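PDB 6IL9: fructuronate-tagaturonate epimerase UxaE from Cohnella laeviribosi in complex with 1 glycerol from Cohnella laeviribosi, which catalyses the epimerisation that interconverts D-fructuronate and D-tagaturonate, probably using a zinc ion bound in its TIM-barrel active site. Local coordinates for residues T110-I116 / L484-K490. Sequence-based numbering, arbitrary orientation.
Sequences TVRGRAI and LDLLGVK
Helix 104-111 ends at V111 and passes into a type II turn, V111 to R114, closed by R114 N to V111 O (3.0 Å), with G113 at positive phi; A115 then centres an inverse gamma turn. Helix 469-487 stops in a Schellman motif: G488 takes phi 84°, V489 N bonds L484 O (3.0 Å) and G488 N bonds D485 O (3.1 Å). The CA atoms are 8.5 Å apart at V111/L484 but 5.2 Å at A115/K490. The R114 side chain starts sideways, but its end reaches the other segment: R114 NH2 and NH1 form a salt bridge with D485 OD1 (2.7 and 2.8 Å), R114 NH2 also donates to V489 O (3.0 Å), and L484 CB covers one guanidinium face, 3.7 Å from R114 CZ. Apolar packing joins I116 CD1 to L484 CD2 (3.9 Å) and I116 CB to V489 CG1 (4.0 Å), continuing onto I94 and F363. K490 NZ bonds G113 O weakly (3.1 Å). Thus the C-terminal tail packs against the loop entering strand 117-124, beside strands 93-96 and 363-367, where first and last strands close the TIM barrel.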
loop_
_atom_site.group_PDB
_atom_site.type_symbol
_atom_site.label_atom_id
_atom_site.label_comp_id
_atom_site.label_asym_id
_atom_site.label_seq_id
_atom_site.Cartn_x
_atom_site.Cartn_y
_atom_site.Cartn_z
ATOM N N THR A 110 6.067 -12.877 6.793
ATOM C CA THR A 110 6.845 -11.843 7.465
ATOM C C THR A 110 6.143 -11.320 8.714
ATOM O O THR A 110 6.790 -11.100 9.741
ATOM C CB THR A 110 7.127 -10.692 6.498
ATOM O OG1 THR A 110 7.784 -11.209 5.330
ATOM C CG2 THR A 110 8.026 -9.641 7.173
ATOM N N VAL A 111 4.826 -11.106 8.659
ATOM C CA VAL A 111 4.142 -10.557 9.827
ATOM C C VAL A 111 3.725 -11.629 10.825
ATOM O O VAL A 111 3.376 -11.286 11.963
ATOM C CB VAL A 111 2.902 -9.723 9.440
ATOM C CG1 VAL A 111 3.316 -8.514 8.592
ATOM C CG2 VAL A 111 1.845 -10.577 8.727
ATOM N N ARG A 112 3.726 -12.902 10.432
ATOM C CA ARG A 112 3.426 -13.984 11.367
ATOM C C ARG A 112 4.340 -13.892 12.584
ATOM O O ARG A 112 5.559 -13.767 12.453
ATOM C CB ARG A 112 3.595 -15.338 10.657
ATOM C CG ARG A 112 3.437 -16.568 11.546
ATOM C CD ARG A 112 3.954 -17.819 10.819
ATOM N NE ARG A 112 3.176 -18.118 9.621
ATOM C CZ ARG A 112 3.680 -18.558 8.470
ATOM N NH1 ARG A 112 4.988 -18.760 8.323
ATOM N NH2 ARG A 112 2.867 -18.795 7.455
ATOM N N GLY A 113 3.737 -13.885 13.772
ATOM C CA GLY A 113 4.525 -13.828 14.988
ATOM C C GLY A 113 5.034 -12.455 15.368
ATOM O O GLY A 113 5.868 -12.350 16.277
ATOM N N ARG A 114 4.565 -11.402 14.708
ATOM C CA ARG A 114 4.939 -10.031 15.024
ATOM C C ARG A 114 3.693 -9.235 15.390
ATOM O O ARG A 114 2.591 -9.517 14.908
ATOM C CB ARG A 114 5.659 -9.369 13.826
ATOM C CG ARG A 114 6.592 -10.337 13.157
ATOM C CD ARG A 114 7.786 -9.683 12.568
ATOM N NE ARG A 114 8.461 -8.730 13.442
ATOM C CZ ARG A 114 9.689 -8.285 13.201
ATOM N NH1 ARG A 114 10.344 -8.745 12.141
ATOM N NH2 ARG A 114 10.253 -7.380 14.004
ATOM N N ALA A 115 3.873 -8.230 16.249
ATOM C CA ALA A 115 2.740 -7.451 16.750
ATOM C C ALA A 115 2.431 -6.323 15.767
ATOM O O ALA A 115 2.656 -5.141 16.023
ATOM C CB ALA A 115 3.026 -6.912 18.145
ATOM N N ILE A 116 1.924 -6.723 14.604
ATOM C CA ILE A 116 1.516 -5.759 13.584
ATOM C C ILE A 116 0.467 -6.432 12.716
ATOM O O ILE A 116 0.514 -7.646 12.496
ATOM C CB ILE A 116 2.723 -5.252 12.756
ATOM C CG1 ILE A 116 2.311 -4.053 11.886
ATOM C CG2 ILE A 116 3.317 -6.381 11.921
ATOM C CD1 ILE A 116 3.501 -3.231 11.359
ATOM N N LEU A 484 10.333 -4.026 9.547
ATOM C CA LEU A 484 9.645 -4.211 10.824
ATOM C C LEU A 484 10.620 -4.133 11.998
ATOM O O LEU A 484 10.314 -3.516 13.022
ATOM C CB LEU A 484 8.903 -5.546 10.830
ATOM C CG LEU A 484 7.850 -5.714 9.730
ATOM C CD1 LEU A 484 7.181 -7.073 9.860
ATOM C CD2 LEU A 484 6.836 -4.603 9.842
ATOM N N ASP A 485 11.806 -4.731 11.846
ATOM C CA ASP A 485 12.823 -4.684 12.895
ATOM C C ASP A 485 13.218 -3.248 13.225
ATOM O O ASP A 485 13.306 -2.871 14.398
ATOM C CB ASP A 485 14.049 -5.486 12.451
ATOM C CG ASP A 485 13.781 -6.987 12.405
ATOM O OD1 ASP A 485 12.715 -7.415 12.897
ATOM O OD2 ASP A 485 14.636 -7.728 11.869
ATOM N N LEU A 486 13.463 -2.428 12.199
ATOM C CA LEU A 486 13.897 -1.056 12.461
ATOM C C LEU A 486 12.754 -0.191 12.977
ATOM O O LEU A 486 12.990 0.780 13.710
ATOM C CB LEU A 486 14.509 -0.444 11.200
ATOM C CG LEU A 486 15.896 -0.984 10.860
ATOM C CD1 LEU A 486 16.309 -0.567 9.460
ATOM C CD2 LEU A 486 16.870 -0.453 11.890
ATOM N N LEU A 487 11.510 -0.518 12.612
ATOM C CA LEU A 487 10.375 0.184 13.195
ATOM C C LEU A 487 10.160 -0.179 14.650
ATOM O O LEU A 487 9.359 0.485 15.316
ATOM C CB LEU A 487 9.088 -0.123 12.411
ATOM C CG LEU A 487 8.985 0.580 11.049
ATOM C CD1 LEU A 487 8.003 -0.143 10.128
ATOM C CD2 LEU A 487 8.570 2.040 11.224
ATOM N N GLY A 488 10.837 -1.210 15.152
ATOM C CA GLY A 488 10.643 -1.641 16.522
ATOM C C GLY A 488 9.479 -2.578 16.760
ATOM O O GLY A 488 9.050 -2.740 17.909
ATOM N N VAL A 489 8.956 -3.205 15.714
ATOM C CA VAL A 489 7.799 -4.076 15.866
ATOM C C VAL A 489 8.163 -5.283 16.713
ATOM O O VAL A 489 9.127 -5.998 16.412
ATOM C CB VAL A 489 7.281 -4.522 14.497
ATOM C CG1 VAL A 489 6.174 -5.559 14.684
ATOM C CG2 VAL A 489 6.821 -3.328 13.703
ATOM N N LYS A 490 7.360 -5.525 17.751
ATOM C CA LYS A 490 7.485 -6.659 18.670
ATOM C C LYS A 490 8.764 -6.608 19.496
ATOM O O LYS A 490 9.870 -6.549 18.955
ATOM C CB LYS A 490 7.398 -8.000 17.925
ATOM C CG LYS A 490 7.849 -9.140 18.824
ATOM C CD LYS A 490 7.698 -10.504 18.197
ATOM C CE LYS A 490 6.886 -11.435 19.102
ATOM N NZ LYS A 490 5.407 -11.188 19.141
#